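Local coordinates for protein bottromycin amidohydrolase (PDB 6I5S) that is a zinc-containing, thiazoline-specific amidohydrolase that serves as the gatekeeper of bottromycin biosynthesis, at residues 87-91 with 381-386; 107-112 with 419-424. All coordinates share one frame. Residues are numbered along the deposited sequence.

Contact 1: residues 87-91 with 381-386; sequences TPGFV and ATADAY
This is a buried strand-to-helix contact, in which the middle of strand 84-95 packs against the junction of helices 374-381 and 383-388. Residues 87-91 are extended throughout, all phi negative and psi from 117° at Val91 to 159° at Thr87, with Gly89 at the break in the strand. The other segment kinks at Thr382 (phi/psi -134°/-93°), where the second helix starts, Tyr386 N to Thr382 O being 2.9 Å. Phe90 and Thr382 have the closest CA atoms, 5.2 Å apart.

Two hydrogen bonds set the register. Val91 N donates to Ala381 O at 2.9 Å (149° at the hydrogen); the same oxygen receives a CA-H...O contact from Phe90 CA at 3.5 Å. Tyr386 OH donates to Gly89 O at 2.6 Å. Its m rotamer (chi1 -66°) turns one face of the ring to Val91 CG2, which lies 3.9 Å from the Tyr386 ring centroid, 29° off the normal: a CH-pi contact. Val91, chi1 t, also brings CB within 3.5 Å of Ala385 CB. Thr382 CG2 lies 3.6 Å from Pro88 O and 3.5 Å from Gly89 O, while Thr382 OG1 bonds back to Leu378 O.

The strand leads to the zinc ligands His94 and His96, consistent with the first barrel strand of the amidohydrolase fold. The CA-to-CB bond of Phe90 points away from 381-386, yet its ring edge meets Thr382 CG2 (3.8 Å from Phe90 CD1); the ring also packs on Val111, Val403 and Tyr405. Its backbone bonds to Gly110 and Thr112, at the start of strand 111-116, and Thr87 pairs with Val403 of strand 402-405.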
loop_
_atom_site.group_PDB
_atom_site.type_symbol
_atom_site.label_atom_id
_atom_site.label_comp_id
_atom_site.label_asym_id
_atom_site.label_seq_id
_atom_site.Cartn_x
_atom_site.Cartn_y
_atom_site.Cartn_z
ATOM N N THR A 87 11.740 -9.140 -9.225
ATOM C CA THR A 87 11.605 -7.743 -8.865
ATOM C C THR A 87 11.868 -7.532 -7.377
ATOM O O THR A 87 11.745 -8.464 -6.578
ATOM C CB THR A 87 10.191 -7.213 -9.189
ATOM O OG1 THR A 87 9.224 -7.820 -8.319
ATOM C CG2 THR A 87 9.813 -7.581 -10.613
ATOM N N PRO A 88 12.193 -6.305 -6.973
ATOM C CA PRO A 88 12.133 -5.963 -5.557
ATOM C C PRO A 88 10.735 -6.243 -5.030
ATOM O O PRO A 88 9.735 -6.235 -5.760
ATOM C CB PRO A 88 12.425 -4.469 -5.554
ATOM C CG PRO A 88 13.171 -4.218 -6.789
ATOM C CD PRO A 88 12.534 -5.114 -7.791
ATOM N N GLY A 89 10.655 -6.475 -3.734
ATOM C CA GLY A 89 9.357 -6.629 -3.107
ATOM C C GLY A 89 8.547 -5.355 -3.229
ATOM O O GLY A 89 9.101 -4.264 -3.248
ATOM N N PHE A 90 7.223 -5.523 -3.325
ATOM C CA PHE A 90 6.297 -4.406 -3.489
ATOM C C PHE A 90 5.986 -3.739 -2.156
ATOM O O PHE A 90 6.055 -4.359 -1.082
ATOM C CB PHE A 90 4.968 -4.882 -4.108
ATOM C CG PHE A 90 5.150 -5.689 -5.350
ATOM C CD1 PHE A 90 6.098 -5.340 -6.290
ATOM C CD2 PHE A 90 4.405 -6.815 -5.556
ATOM C CE1 PHE A 90 6.328 -6.142 -7.418
ATOM C CE2 PHE A 90 4.633 -7.621 -6.709
ATOM C CZ PHE A 90 5.592 -7.244 -7.623
ATOM N N VAL A 91 5.609 -2.460 -2.254
ATOM C CA VAL A 91 5.230 -1.651 -1.097
ATOM C C VAL A 91 3.834 -1.116 -1.334
ATOM O O VAL A 91 3.609 -0.335 -2.278
ATOM C CB VAL A 91 6.203 -0.488 -0.858
ATOM C CG1 VAL A 91 5.826 0.193 0.516
ATOM C CG2 VAL A 91 7.655 -1.010 -0.860
ATOM N N ALA A 381 5.859 0.986 -7.502
ATOM C CA ALA A 381 5.543 -0.116 -6.606
ATOM C C ALA A 381 6.720 -0.444 -5.716
ATOM O O ALA A 381 6.556 -1.077 -4.665
ATOM C CB ALA A 381 5.143 -1.365 -7.443
ATOM N N THR A 382 7.919 -0.002 -6.100
ATOM C CA THR A 382 9.119 -0.456 -5.430
ATOM C C THR A 382 10.082 0.683 -5.102
ATOM O O THR A 382 10.028 1.221 -3.988
ATOM C CB THR A 382 9.840 -1.557 -6.258
ATOM O OG1 THR A 382 10.225 -1.092 -7.570
ATOM C CG2 THR A 382 8.967 -2.781 -6.415
ATOM N N ALA A 383 11.039 0.963 -5.993
ATOM C CA ALA A 383 12.114 1.922 -5.721
ATOM C C ALA A 383 11.624 3.266 -5.160
ATOM O O ALA A 383 12.223 3.808 -4.240
ATOM C CB ALA A 383 12.906 2.163 -7.007
ATOM N N ASP A 384 10.567 3.853 -5.744
ATOM C CA ASP A 384 10.150 5.170 -5.252
ATOM C C ASP A 384 9.453 5.059 -3.907
ATOM O O ASP A 384 9.487 6.004 -3.109
ATOM C CB ASP A 384 9.256 5.848 -6.281
ATOM C CG ASP A 384 10.050 6.695 -7.274
ATOM O OD1 ASP A 384 11.287 6.637 -7.244
ATOM O OD2 ASP A 384 9.441 7.448 -8.057
ATOM N N ALA A 385 8.834 3.917 -3.626
ATOM C CA ALA A 385 8.263 3.712 -2.285
ATOM C C ALA A 385 9.357 3.532 -1.237
ATOM O O ALA A 385 9.263 4.050 -0.122
ATOM C CB ALA A 385 7.310 2.531 -2.271
ATOM N N TYR A 386 10.418 2.819 -1.561
ATOM C CA TYR A 386 11.506 2.732 -0.583
ATOM C C TYR A 386 12.088 4.119 -0.339
ATOM O O TYR A 386 12.429 4.477 0.782
ATOM C CB TYR A 386 12.581 1.771 -1.068
ATOM C CG TYR A 386 12.054 0.331 -1.135
ATOM C CD1 TYR A 386 11.504 -0.271 -0.010
ATOM C CD2 TYR A 386 12.089 -0.409 -2.314
ATOM C CE1 TYR A 386 11.003 -1.564 -0.044
ATOM C CE2 TYR A 386 11.571 -1.732 -2.371
ATOM C CZ TYR A 386 11.027 -2.283 -1.221
ATOM O OH TYR A 386 10.523 -3.576 -1.186
#

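Contact 2: residues 107-112 with 419-424; sequences LVHGVT and PDGVLV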
loop_
_atom_site.group_PDB
_atom_site.type_symbol
_atom_site.label_atom_id
_atom_site.label_comp_id
_atom_site.label_asym_id
_atom_site.label_seq_id
_atom_site.Cartn_x
_atom_site.Cartn_y
_atom_site.Cartn_z
ATOM N N LEU A 107 1.407 -10.430 1.701
ATOM C CA LEU A 107 2.535 -11.289 1.364
ATOM C C LEU A 107 2.237 -12.123 0.135
ATOM O O LEU A 107 3.081 -12.296 -0.740
ATOM C CB LEU A 107 2.833 -12.238 2.523
ATOM C CG LEU A 107 3.507 -11.580 3.721
ATOM C CD1 LEU A 107 3.598 -12.658 4.817
ATOM C CD2 LEU A 107 4.869 -11.055 3.316
ATOM N N VAL A 108 1.041 -12.679 0.087
ATOM C CA VAL A 108 0.659 -13.569 -1.021
ATOM C C VAL A 108 0.746 -12.843 -2.357
ATOM O O VAL A 108 0.989 -13.461 -3.402
ATOM C CB VAL A 108 -0.771 -14.100 -0.746
ATOM C CG1 VAL A 108 -1.469 -14.504 -2.019
ATOM C CG2 VAL A 108 -0.709 -15.239 0.252
ATOM N N HIS A 109 0.579 -11.519 -2.346
ATOM C CA HIS A 109 0.575 -10.733 -3.558
ATOM C C HIS A 109 1.883 -10.001 -3.785
ATOM O O HIS A 109 1.935 -9.124 -4.664
ATOM C CB HIS A 109 -0.626 -9.769 -3.569
ATOM C CG HIS A 109 -1.910 -10.515 -3.704
ATOM N ND1 HIS A 109 -2.580 -11.045 -2.628
ATOM C CD2 HIS A 109 -2.616 -10.879 -4.811
ATOM C CE1 HIS A 109 -3.628 -11.735 -3.059
ATOM N NE2 HIS A 109 -3.674 -11.649 -4.378
ATOM N N GLY A 110 2.942 -10.412 -3.074
ATOM C CA GLY A 110 4.280 -9.889 -3.300
ATOM C C GLY A 110 4.589 -8.612 -2.555
ATOM O O GLY A 110 5.625 -7.988 -2.803
ATOM N N VAL A 111 3.689 -8.190 -1.689
ATOM C CA VAL A 111 3.855 -6.949 -0.924
ATOM C C VAL A 111 4.602 -7.295 0.360
ATOM O O VAL A 111 4.056 -7.953 1.265
ATOM C CB VAL A 111 2.514 -6.303 -0.615
ATOM C CG1 VAL A 111 2.766 -5.028 0.231
ATOM C CG2 VAL A 111 1.747 -5.925 -1.867
ATOM N N THR A 112 5.846 -6.847 0.439
ATOM C CA THR A 112 6.724 -7.153 1.538
ATOM C C THR A 112 6.937 -5.988 2.497
ATOM O O THR A 112 7.693 -6.143 3.460
ATOM C CB THR A 112 8.096 -7.642 1.013
ATOM O OG1 THR A 112 8.681 -6.681 0.151
ATOM C CG2 THR A 112 7.958 -8.950 0.216
ATOM N N PRO A 419 2.811 -14.211 -8.160
ATOM C CA PRO A 419 4.192 -14.659 -8.102
ATOM C C PRO A 419 4.256 -16.172 -8.049
ATOM O O PRO A 419 3.356 -16.846 -7.548
ATOM C CB PRO A 419 4.708 -14.041 -6.813
ATOM C CG PRO A 419 3.809 -12.884 -6.481
ATOM C CD PRO A 419 2.470 -13.258 -7.104
ATOM N N ASP A 420 5.332 -16.704 -8.587
ATOM C CA ASP A 420 5.737 -18.070 -8.316
ATOM C C ASP A 420 6.620 -18.211 -7.078
ATOM O O ASP A 420 6.985 -19.342 -6.724
ATOM C CB ASP A 420 6.444 -18.609 -9.553
ATOM C CG ASP A 420 5.529 -18.611 -10.760
ATOM O OD1 ASP A 420 4.444 -19.177 -10.626
ATOM O OD2 ASP A 420 5.866 -17.993 -11.793
ATOM N N GLY A 421 7.010 -17.110 -6.465
ATOM C CA GLY A 421 7.696 -17.123 -5.189
ATOM C C GLY A 421 7.794 -15.736 -4.632
ATOM O O GLY A 421 7.872 -14.747 -5.387
ATOM N N VAL A 422 7.830 -15.642 -3.309
ATOM C CA VAL A 422 8.051 -14.351 -2.647
ATOM C C VAL A 422 9.104 -14.594 -1.578
ATOM O O VAL A 422 8.919 -15.452 -0.718
ATOM C CB VAL A 422 6.775 -13.762 -2.020
ATOM C CG1 VAL A 422 7.088 -12.457 -1.256
ATOM C CG2 VAL A 422 5.731 -13.486 -3.056
ATOM N N LEU A 423 10.215 -13.884 -1.680
ATOM C CA LEU A 423 11.278 -13.900 -0.674
ATOM C C LEU A 423 11.068 -12.759 0.302
ATOM O O LEU A 423 11.058 -11.587 -0.104
ATOM C CB LEU A 423 12.624 -13.740 -1.358
ATOM C CG LEU A 423 13.898 -13.991 -0.572
ATOM C CD1 LEU A 423 13.992 -15.429 -0.094
ATOM C CD2 LEU A 423 15.066 -13.677 -1.473
ATOM N N VAL A 424 10.928 -13.086 1.594
ATOM C CA VAL A 424 10.585 -12.105 2.617
ATOM C C VAL A 424 11.655 -12.198 3.676
ATOM O O VAL A 424 11.684 -13.193 4.420
ATOM C CB VAL A 424 9.215 -12.356 3.254
ATOM C CG1 VAL A 424 8.860 -11.203 4.192
ATOM C CG2 VAL A 424 8.170 -12.626 2.265
#
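Val422, Thr112 and Val424 lose the most surface here, and all three direct their CA-to-CB bonds at the opposing segment. No hydrogen bond crosses between 107-112 and 419-424, so the segments meet by van der Waals packing of side chains, partly against backbone atoms, with CA separations of 5.9 Å for Gly110 to Val422 and 6.4 Å for Thr112 to Val424. Val422, chi1 t, sets CG2 3.7 Å from Leu107 O and 3.9 Å from Gly110 CA, at the turn where the helix gives way to the strand; its CG1 is 3.9 Å from Thr112 CG2. Thr112 CG2 also lies 4.2 Å from Val424 CG2, so Thr112 sits against both valines. Val424 CG2 is in turn 3.8 Å from Leu107 CD2, which extends the apolar patch to the last turn of helix 100-108. Between these valines Leu423 points away, as expected for an alternating strand, and packs on strand 402-405.

The helix end lies at this approach: Gly110, at phi 86°, is the C' residue of a Schellman motif, with Gly110 N bonded to Leu107 O at 3.0 Å and Val111 N to Leu106 O, and Pro419 CG approaches Gly110 N to 4.3 Å. A classic beta bulge, Asp420 and Gly421 both facing Phe404, lies at the entry to strand 421-424. A late strand packed across the alpha-to-beta turn after the first barrel helix is consistent with the small beta domain that accompanies the amidohydrolase barrel.

Overall arrangement
From the N terminus the chain runs through 87-91 and helix 100-108, whose end opens 107-112, then travels through 268 intervening residues with far more helix than strand before 381-386 closes contact 1. It goes on through strand 402-405 to 419-424, where contact 2 closes. The loops cross, since contact 2 opens inside the loop of contact 1 and closes after it. Their N-terminal segments lie on neighbouring parallel strands, 84-95 and 111-116: Phe90 N lies 3.0 Å from Gly110 O and Phe90 O 2.9 Å from Thr112 N, probable hydrogen bonds. The centres of contacts 1 and 2 are about 12 Å apart. Contact 1 ties this strand pair to helices 374-381 and 383-388, contact 2 to strand 421-424 near the C terminus.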